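PDB 3L76: aspartokinase from Synechocystis, which binds lysine and threonine in its ACT domains and probably phosphorylates the beta-carboxyl group of aspartate with ATP, the first step towards both amino acids. Local coordinates for residues A[288-302]-A[316-330]. Numbering follows the deposited sequence. Where two conformers were deposited one is given.
Sequences LFRDIAQQQVDIDLI and FTVVKDLLNTAEAVT. With LYS (lysine), chain E.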
ATOM      1  N   LEU A 288     -49.421  33.361  14.999  1.00 45.78           N
ATOM      2  CA  LEU A 288     -49.218  32.788  16.327  1.00 41.34           C
ATOM      3  C   LEU A 288     -47.920  33.276  16.970  1.00 57.78           C
ATOM      4  O   LEU A 288     -47.918  33.897  18.036  1.00 54.63           O
ATOM      5  CB  LEU A 288     -49.167  31.263  16.244  1.00 47.44           C
ATOM      6  CG  LEU A 288     -49.750  30.442  17.400  1.00 51.76           C
ATOM      7  CD1 LEU A 288     -49.128  29.033  17.426  1.00 31.61           C
ATOM      8  CD2 LEU A 288     -49.584  31.121  18.738  1.00 46.03           C
ATOM      9  N   PHE A 289     -46.804  32.988  16.319  1.00 33.47           N
ATOM     10  CA  PHE A 289     -45.525  33.195  16.959  1.00 54.42           C
ATOM     11  C   PHE A 289     -45.119  34.660  16.935  1.00 53.12           C
ATOM     12  O   PHE A 289     -44.390  35.118  17.808  1.00 48.50           O
ATOM     13  CB  PHE A 289     -44.450  32.269  16.360  1.00 52.86           C
ATOM     14  CG  PHE A 289     -44.727  30.805  16.594  1.00 35.05           C
ATOM     15  CD1 PHE A 289     -44.485  30.226  17.836  1.00 31.05           C
ATOM     16  CD2 PHE A 289     -45.246  30.012  15.585  1.00 44.72           C
ATOM     17  CE1 PHE A 289     -44.745  28.879  18.061  1.00 33.72           C
ATOM     18  CE2 PHE A 289     -45.512  28.662  15.800  1.00 34.63           C
ATOM     19  CZ  PHE A 289     -45.262  28.095  17.040  1.00 31.37           C
ATOM     20  N   ARG A 290     -45.606  35.400  15.946  1.00 53.77           N
ATOM     21  CA  ARG A 290     -45.371  36.835  15.941  1.00 60.59           C
ATOM     22  C   ARG A 290     -45.936  37.451  17.218  1.00 67.36           C
ATOM     23  O   ARG A 290     -45.220  38.137  17.943  1.00 73.08           O
ATOM     24  CB  ARG A 290     -45.967  37.501  14.704  1.00 67.76           C
ATOM     25  CG  ARG A 290     -45.116  37.398  13.447  1.00 79.95           C
ATOM     26  CD  ARG A 290     -45.561  38.438  12.432  1.00 92.38           C
ATOM     27  NE  ARG A 290     -47.014  38.434  12.272  1.00100.06           N
ATOM     28  CZ  ARG A 290     -47.648  38.120  11.147  1.00 84.46           C
ATOM     29  NH1 ARG A 290     -46.958  37.800  10.057  1.00 90.53           N
ATOM     30  NH2 ARG A 290     -48.973  38.135  11.108  1.00 56.57           N
ATOM     31  N   ASP A 291     -47.209  37.187  17.509  1.00 56.01           N
ATOM     32  CA  ASP A 291     -47.838  37.758  18.692  1.00 60.40           C
ATOM     33  C   ASP A 291     -47.171  37.284  19.975  1.00 69.13           C
ATOM     34  O   ASP A 291     -46.897  38.088  20.862  1.00 75.76           O
ATOM     35  CB  ASP A 291     -49.343  37.472  18.730  1.00 70.30           C
ATOM     36  CG  ASP A 291     -50.090  38.081  17.558  1.00 81.44           C
ATOM     37  OD1 ASP A 291     -49.540  38.989  16.901  1.00 81.22           O
ATOM     38  OD2 ASP A 291     -51.232  37.646  17.296  1.00104.71           O
ATOM     39  N   ILE A 292     -46.897  35.986  20.079  1.00 64.52           N
ATOM     40  CA  ILE A 292     -46.176  35.470  21.239  1.00 47.14           C
ATOM     41  C   ILE A 292     -44.847  36.198  21.471  1.00 57.84           C
ATOM     42  O   ILE A 292     -44.474  36.495  22.612  1.00 55.93           O
ATOM     43  CB  ILE A 292     -45.925  33.966  21.133  1.00 41.69           C
ATOM     44  CG1 ILE A 292     -47.249  33.213  21.086  1.00 43.88           C
ATOM     45  CG2 ILE A 292     -45.062  33.471  22.303  1.00 33.82           C
ATOM     46  CD1 ILE A 292     -47.114  31.730  20.780  1.00 52.19           C
ATOM     47  N   ALA A 293     -44.143  36.503  20.390  1.00 50.70           N
ATOM     48  CA  ALA A 293     -42.843  37.145  20.514  1.00 44.92           C
ATOM     49  C   ALA A 293     -42.977  38.591  20.967  1.00 62.16           C
ATOM     50  O   ALA A 293     -42.090  39.128  21.635  1.00 65.16           O
ATOM     51  CB  ALA A 293     -42.081  37.050  19.208  1.00 36.48           C
ATOM     52  N   GLN A 294     -44.091  39.223  20.605  1.00 67.52           N
ATOM     53  CA  GLN A 294     -44.384  40.578  21.066  1.00 73.72           C
ATOM     54  C   GLN A 294     -44.470  40.669  22.592  1.00 56.90           C
ATOM     55  O   GLN A 294     -44.201  41.715  23.169  1.00 78.87           O
ATOM     56  CB  GLN A 294     -45.667  41.107  20.429  1.00 79.49           C
ATOM     57  CG  GLN A 294     -45.513  41.565  18.983  1.00 97.43           C
ATOM     58  CD  GLN A 294     -46.837  41.992  18.365  1.00112.84           C
ATOM     59  OE1 GLN A 294     -47.907  41.579  18.815  1.00117.49           O
ATOM     60  NE2 GLN A 294     -46.769  42.819  17.326  1.00 98.09           N
ATOM     61  N   GLN A 295     -44.845  39.574  23.240  1.00 50.93           N
ATOM     62  CA  GLN A 295     -44.738  39.465  24.691  1.00 64.13           C
ATOM     63  C   GLN A 295     -43.312  39.159  25.180  1.00 72.62           C
ATOM     64  O   GLN A 295     -43.085  39.004  26.381  1.00 62.67           O
ATOM     65  CB  GLN A 295     -45.680  38.385  25.209  1.00 62.43           C
ATOM     66  CG  GLN A 295     -47.136  38.672  24.960  1.00 71.41           C
ATOM     67  CD  GLN A 295     -47.548  40.042  25.462  1.00 87.07           C
ATOM     68  OE1 GLN A 295     -48.118  40.842  24.715  1.00 80.60           O
ATOM     69  NE2 GLN A 295     -47.253  40.324  26.732  1.00 76.50           N
ATOM     70  N   GLN A 296     -42.359  39.080  24.257  1.00 71.00           N
ATOM     71  CA  GLN A 296     -40.982  38.735  24.594  1.00 61.13           C
ATOM     72  C   GLN A 296     -40.896  37.347  25.217  1.00 71.94           C
ATOM     73  O   GLN A 296     -40.127  37.140  26.165  1.00 63.46           O
ATOM     74  CB  GLN A 296     -40.389  39.726  25.584  1.00 58.31           C
ATOM     75  CG  GLN A 296     -40.270  41.133  25.107  1.00 66.52           C
ATOM     76  CD  GLN A 296     -39.923  42.047  26.248  1.00 74.48           C
ATOM     77  OE1 GLN A 296     -38.809  42.011  26.768  1.00 96.55           O
ATOM     78  NE2 GLN A 296     -40.885  42.856  26.669  1.00 87.30           N
ATOM     79  N   VAL A 297     -41.683  36.409  24.689  1.00 58.38           N
ATOM     80  CA  VAL A 297     -41.699  35.029  25.171  1.00 35.11           C
ATOM     81  C   VAL A 297     -40.781  34.163  24.317  1.00 55.42           C
ATOM     82  O   VAL A 297     -41.073  33.900  23.146  1.00 54.06           O
ATOM     83  CB  VAL A 297     -43.126  34.437  25.116  1.00 57.14           C
ATOM     84  CG1 VAL A 297     -43.106  32.917  25.301  1.00 31.69           C
ATOM     85  CG2 VAL A 297     -44.051  35.126  26.128  1.00 52.66           C
ATOM     86  N   ASP A 298     -39.669  33.720  24.898  1.00 59.55           N
ATOM     87  CA  ASP A 298     -38.772  32.828  24.178  1.00 57.07           C
ATOM     88  C   ASP A 298     -39.340  31.414  24.097  1.00 51.01           C
ATOM     89  O   ASP A 298     -39.899  30.895  25.070  1.00 36.24           O
ATOM     90  CB  ASP A 298     -37.385  32.803  24.812  1.00 55.78           C
ATOM     91  CG  ASP A 298     -36.427  31.925  24.050  1.00 57.54           C
ATOM     92  OD1 ASP A 298     -36.100  32.260  22.891  1.00 48.43           O
ATOM     93  OD2 ASP A 298     -36.010  30.893  24.607  1.00 48.67           O
ATOM     94  N   ILE A 299     -39.188  30.793  22.932  1.00 40.82           N
ATOM     95  CA  ILE A 299     -39.698  29.440  22.709  1.00 20.78           C
ATOM     96  C   ILE A 299     -38.571  28.392  22.493  1.00 44.04           C
ATOM     97  O   ILE A 299     -37.534  28.686  21.902  1.00 35.25           O
ATOM     98  CB  ILE A 299     -40.655  29.418  21.499  1.00 34.44           C
ATOM     99  CG1 ILE A 299     -41.833  30.357  21.745  1.00 30.76           C
ATOM    100  CG2 ILE A 299     -41.111  27.989  21.188  1.00 30.26           C
ATOM    101  CD1 ILE A 299     -43.016  30.077  20.880  1.00 50.08           C
ATOM    102  N   ASP A 300     -38.787  27.178  22.988  1.00 26.56           N
ATOM    103  CA  ASP A 300     -37.894  26.055  22.726  1.00 25.97           C
ATOM    104  C   ASP A 300     -38.388  25.160  21.584  1.00 38.86           C
ATOM    105  O   ASP A 300     -38.099  25.429  20.430  1.00 35.76           O
ATOM    106  CB  ASP A 300     -37.712  25.197  23.977  1.00 27.81           C
ATOM    107  CG  ASP A 300     -36.754  24.037  23.741  1.00 37.78           C
ATOM    108  OD1 ASP A 300     -35.929  24.165  22.821  1.00 27.09           O
ATOM    109  OD2 ASP A 300     -36.836  23.012  24.453  1.00 35.22           O
ATOM    110  N   LEU A 301     -39.111  24.088  21.916  1.00 20.21           N
ATOM    111  CA  LEU A 301     -39.660  23.187  20.909  1.00 30.92           C
ATOM    112  C   LEU A 301     -40.803  23.807  20.091  1.00 42.16           C
ATOM    113  O   LEU A 301     -41.707  24.445  20.627  1.00 35.98           O
ATOM    114  CB  LEU A 301     -40.152  21.884  21.555  1.00 26.44           C
ATOM    115  CG  LEU A 301     -39.144  20.811  21.963  1.00 39.82           C
ATOM    116  CD1 LEU A 301     -39.780  19.841  22.944  1.00 29.70           C
ATOM    117  CD2 LEU A 301     -38.597  20.065  20.736  1.00 34.83           C
ATOM    118  N   ILE A 302     -40.747  23.614  18.781  1.00 49.54           N
ATOM    119  CA  ILE A 302     -41.908  23.827  17.933  1.00 29.73           C
ATOM    120  C   ILE A 302     -42.143  22.564  17.101  1.00 45.27           C
ATOM    121  O   ILE A 302     -41.290  22.148  16.305  1.00 38.52           O
ATOM    122  CB  ILE A 302     -41.766  25.067  17.025  1.00 28.86           C
ATOM    123  CG1 ILE A 302     -41.437  26.302  17.862  1.00 21.42           C
ATOM    124  CG2 ILE A 302     -43.053  25.286  16.195  1.00 24.11           C
ATOM    125  CD1 ILE A 302     -41.303  27.564  17.043  1.00 24.42           C
ATOM    126  N   PHE A 316     -45.783  23.961  21.000  1.00 31.98           N
ATOM    127  CA  PHE A 316     -44.497  24.529  21.372  1.00 38.62           C
ATOM    128  C   PHE A 316     -44.264  24.364  22.865  1.00 37.00           C
ATOM    129  O   PHE A 316     -45.191  24.067  23.614  1.00 21.22           O
ATOM    130  CB  PHE A 316     -44.364  25.985  20.927  1.00 37.54           C
ATOM    131  CG  PHE A 316     -45.378  26.909  21.529  1.00 35.72           C
ATOM    132  CD1 PHE A 316     -45.117  27.568  22.706  1.00 38.06           C
ATOM    133  CD2 PHE A 316     -46.586  27.139  20.897  1.00 53.08           C
ATOM    134  CE1 PHE A 316     -46.051  28.439  23.253  1.00 43.56           C
ATOM    135  CE2 PHE A 316     -47.522  28.001  21.446  1.00 49.22           C
ATOM    136  CZ  PHE A 316     -47.250  28.647  22.622  1.00 47.83           C
ATOM    137  N   THR A 317     -43.015  24.490  23.291  1.00 30.26           N
ATOM    138  CA  THR A 317     -42.734  24.458  24.715  1.00 23.24           C
ATOM    139  C   THR A 317     -42.075  25.730  25.164  1.00 35.85           C
ATOM    140  O   THR A 317     -41.502  26.482  24.384  1.00 38.71           O
ATOM    141  CB  THR A 317     -41.844  23.263  25.149  1.00 30.52           C
ATOM    142  OG1 THR A 317     -40.516  23.414  24.615  1.00 28.79           O
ATOM    143  CG2 THR A 317     -42.473  21.947  24.709  1.00 34.97           C
ATOM    144  N   VAL A 318     -42.105  25.908  26.465  1.00 31.63           N
ATOM    145  CA  VAL A 318     -41.744  27.144  27.075  1.00 36.69           C
ATOM    146  C   VAL A 318     -41.258  26.740  28.476  1.00 42.80           C
ATOM    147  O   VAL A 318     -41.548  25.634  28.949  1.00 36.03           O
ATOM    148  CB  VAL A 318     -43.042  27.994  27.065  1.00 39.87           C
ATOM    149  CG1 VAL A 318     -43.566  28.359  28.444  1.00 40.02           C
ATOM    150  CG2 VAL A 318     -43.065  29.065  25.952  1.00 21.09           C
ATOM    151  N   VAL A 319     -40.470  27.598  29.107  1.00 25.44           N
ATOM    152  CA  VAL A 319     -40.049  27.377  30.483  1.00 35.26           C
ATOM    153  C   VAL A 319     -41.282  27.359  31.401  1.00 42.35           C
ATOM    154  O   VAL A 319     -42.213  28.136  31.192  1.00 52.46           O
ATOM    155  CB  VAL A 319     -39.047  28.478  30.892  1.00 49.04           C
ATOM    156  CG1 VAL A 319     -39.113  28.762  32.390  1.00 75.21           C
ATOM    157  CG2 VAL A 319     -37.640  28.078  30.445  1.00 27.84           C
ATOM    158  N   LYS A 320     -41.285  26.469  32.395  1.00 34.48           N
ATOM    159  CA  LYS A 320     -42.424  26.282  33.296  1.00 43.26           C
ATOM    160  C   LYS A 320     -43.092  27.576  33.806  1.00 54.17           C
ATOM    161  O   LYS A 320     -44.327  27.687  33.845  1.00 49.88           O
ATOM    162  CB  LYS A 320     -42.032  25.418  34.502  1.00 28.00           C
ATOM    163  CG  LYS A 320     -42.051  23.921  34.266  1.00 52.82           C
ATOM    164  CD  LYS A 320     -41.842  23.151  35.576  1.00 30.07           C
ATOM    165  CE  LYS A 320     -41.555  21.668  35.315  1.00 52.56           C
ATOM    166  NZ  LYS A 320     -42.324  21.056  34.168  1.00 55.04           N
ATOM    167  N   ASP A 321     -42.268  28.540  34.193  1.00 37.95           N
ATOM    168  CA  ASP A 321     -42.719  29.794  34.783  0.57 50.92           C
ATOM    169  C   ASP A 321     -43.388  30.712  33.772  1.00 64.53           C
ATOM    170  O   ASP A 321     -44.050  31.696  34.136  1.00 61.20           O
ATOM    171  CB  ASP A 321     -41.535  30.528  35.419  0.57 59.95           C
ATOM    172  CG  ASP A 321     -41.117  29.924  36.744  0.57 50.20           C
ATOM    173  OD1 ASP A 321     -41.936  29.218  37.365  0.57 38.20           O
ATOM    174  OD2 ASP A 321     -39.970  30.163  37.167  0.57 30.07           O
ATOM    175  N   LEU A 322     -43.183  30.402  32.502  1.00 48.23           N
ATOM    176  CA  LEU A 322     -43.747  31.191  31.417  1.00 46.48           C
ATOM    177  C   LEU A 322     -45.025  30.583  30.843  1.00 37.45           C
ATOM    178  O   LEU A 322     -45.691  31.203  30.022  1.00 55.65           O
ATOM    179  CB  LEU A 322     -42.705  31.353  30.313  1.00 44.22           C
ATOM    180  CG  LEU A 322     -42.328  32.800  30.030  1.00 60.20           C
ATOM    181  CD1 LEU A 322     -42.536  33.642  31.260  1.00 42.50           C
ATOM    182  CD2 LEU A 322     -40.904  32.856  29.609  1.00 24.97           C
ATOM    183  N   LEU A 323     -45.356  29.365  31.267  1.00 28.14           N
ATOM    184  CA  LEU A 323     -46.523  28.663  30.728  1.00 37.37           C
ATOM    185  C   LEU A 323     -47.814  29.480  30.834  1.00 62.26           C
ATOM    186  O   LEU A 323     -48.580  29.585  29.876  1.00 59.73           O
ATOM    187  CB  LEU A 323     -46.737  27.341  31.451  1.00 28.34           C
ATOM    188  CG  LEU A 323     -48.041  26.687  31.008  1.00 43.10           C
ATOM    189  CD1 LEU A 323     -47.942  26.358  29.532  1.00 35.59           C
ATOM    190  CD2 LEU A 323     -48.351  25.448  31.825  1.00 34.47           C
ATOM    191  N   ASN A 324     -48.065  30.034  32.015  1.00 57.46           N
ATOM    192  CA  ASN A 324     -49.247  30.862  32.224  1.00 64.63           C
ATOM    193  C   ASN A 324     -49.297  32.049  31.266  1.00 55.08           C
ATOM    194  O   ASN A 324     -50.303  32.278  30.603  1.00 51.86           O
ATOM    195  CB  ASN A 324     -49.333  31.337  33.681  1.00 61.11           C
ATOM    196  CG  ASN A 324     -49.802  30.240  34.622  1.00 65.01           C
ATOM    197  OD1 ASN A 324     -50.249  29.176  34.188  1.00 73.55           O
ATOM    198  ND2 ASN A 324     -49.705  30.495  35.915  1.00 66.96           N
ATOM    199  N   THR A 325     -48.211  32.809  31.195  1.00 57.05           N
ATOM    200  CA  THR A 325     -48.144  33.902  30.236  1.00 34.27           C
ATOM    201  C   THR A 325     -48.426  33.371  28.847  1.00 52.23           C
ATOM    202  O   THR A 325     -49.256  33.907  28.123  1.00 56.92           O
ATOM    203  CB  THR A 325     -46.765  34.531  30.189  1.00 46.92           C
ATOM    204  OG1 THR A 325     -46.441  35.085  31.471  1.00 74.85           O
ATOM    205  CG2 THR A 325     -46.737  35.621  29.138  1.00 35.81           C
ATOM    206  N   ALA A 326     -47.720  32.303  28.485  1.00 37.20           N
ATOM    207  CA  ALA A 326     -47.788  31.757  27.139  1.00 46.88           C
ATOM    208  C   ALA A 326     -49.200  31.280  26.760  1.00 54.26           C
ATOM    209  O   ALA A 326     -49.638  31.462  25.623  1.00 60.22           O
ATOM    210  CB  ALA A 326     -46.763  30.634  26.979  1.00 36.30           C
ATOM    211  N   GLU A 327     -49.897  30.675  27.718  1.00 38.63           N
ATOM    212  CA  GLU A 327     -51.255  30.198  27.501  1.00 51.09           C
ATOM    213  C   GLU A 327     -52.216  31.361  27.260  1.00 70.17           C
ATOM    214  O   GLU A 327     -53.030  31.335  26.330  1.00 45.57           O
ATOM    215  CB  GLU A 327     -51.724  29.369  28.700  1.00 47.40           C
ATOM    216  CG  GLU A 327     -53.200  28.947  28.628  1.00 62.29           C
ATOM    217  CD  GLU A 327     -53.674  28.202  29.874  1.00 79.21           C
ATOM    218  OE1 GLU A 327     -54.741  27.545  29.802  1.00 79.45           O
ATOM    219  OE2 GLU A 327     -52.983  28.268  30.921  1.00 63.16           O
ATOM    220  N   ALA A 328     -52.113  32.383  28.103  1.00 54.89           N
ATOM    221  CA  ALA A 328     -52.996  33.532  28.000  1.00 64.66           C
ATOM    222  C   ALA A 328     -52.875  34.210  26.636  1.00 61.81           C
ATOM    223  O   ALA A 328     -53.880  34.470  25.980  1.00 68.74           O
ATOM    224  CB  ALA A 328     -52.721  34.519  29.133  1.00 29.65           C
ATOM    225  N   VAL A 329     -51.646  34.485  26.210  1.00 46.23           N
ATOM    226  CA  VAL A 329     -51.401  35.134  24.924  1.00 45.78           C
ATOM    227  C   VAL A 329     -51.939  34.297  23.776  1.00 62.45           C
ATOM    228  O   VAL A 329     -52.579  34.815  22.858  1.00 50.80           O
ATOM    229  CB  VAL A 329     -49.905  35.352  24.668  1.00 52.22           C
ATOM    230  CG1 VAL A 329     -49.721  36.117  23.368  1.00 41.96           C
ATOM    231  CG2 VAL A 329     -49.270  36.094  25.835  1.00 66.58           C
ATOM    232  N   THR A 330     -51.658  32.999  23.825  1.00 58.03           N
ATOM    233  CA  THR A 330     -52.161  32.071  22.824  1.00 34.21           C
ATOM    234  C   THR A 330     -53.692  32.067  22.819  1.00 48.37           C
ATOM    235  O   THR A 330     -54.313  32.135  21.758  1.00 48.35           O
ATOM    236  CB  THR A 330     -51.592  30.638  23.032  1.00 47.90           C
ATOM    237  OG1 THR A 330     -50.152  30.676  23.000  1.00 37.52           O
ATOM    238  CG2 THR A 330     -52.094  29.685  21.945  1.00 30.49           C
TER
HETATM  239  N   LYS E 603     -36.106  30.460  20.733  1.00 21.76           N
HETATM  240  CA  LYS E 603     -36.421  30.959  19.401  1.00 35.84           C
HETATM  241  C   LYS E 603     -37.763  31.704  19.426  1.00 51.63           C
HETATM  242  O   LYS E 603     -38.448  31.754  20.459  1.00 31.17           O
HETATM  243  CB  LYS E 603     -36.432  29.822  18.370  1.00 32.33           C
HETATM  244  CG  LYS E 603     -37.375  28.643  18.702  1.00 25.28           C
HETATM  245  CD  LYS E 603     -37.314  27.557  17.608  1.00 39.93           C
HETATM  246  CE  LYS E 603     -36.048  26.710  17.716  1.00 25.09           C
HETATM  247  NZ  LYS E 603     -35.910  26.131  19.099  1.00 35.58           N
HETATM  248  OXT LYS E 603     -38.178  32.293  18.424  1.00 29.33           O
HETATM  249  O   HOH W   1     -39.244  29.858  27.998  1.00 45.69           O
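Phe316 lies among Phe289, Ile292 and Ile299. Phe289 turns its edge toward the Phe316 face in an offset edge-to-face pair, ring centres 5.7 Å apart and planes at 70°. Ile299 CD1 makes an off-centre CH-pi contact, 4.2 Å from the Phe316 ring centroid. Ile292 CD1 meets Phe316 CZ at 3.6 Å. Farther along, Val329 CG2 packs on Gln295 CG. The Val297 and Val318 side chains cross at about a right angle, CG1 of the first against CG2 of the second.

Thr317 ties the strand to residues 300-301. Asp300 N donates to Thr317 O (3.1 Å, 167° at the hydrogen), and Leu301 N donates to Thr317 OG1 (3.1 Å). Gln270 also bonds to Thr317 OG1 and to Asp300 OD2, which forms a salt bridge with Lys357. A water links Asp298 O to Val319 N.

Residues 298-300 also bind lysine. The ligand's amino N donates to Asp298 OD1 (2.8 Å) and to Ile299 O. Ile299 N donates to the ligand O, and the ligand NZ donates to Asp300 O. Helix 543-552 covers Phe289 and Ile302. Helices 288-294 and 323-330 with strand 316-318 belong to an ACT domain, whose residues 298-300 form part of the lysine pocket, consistent with allosteric control through ACT domains.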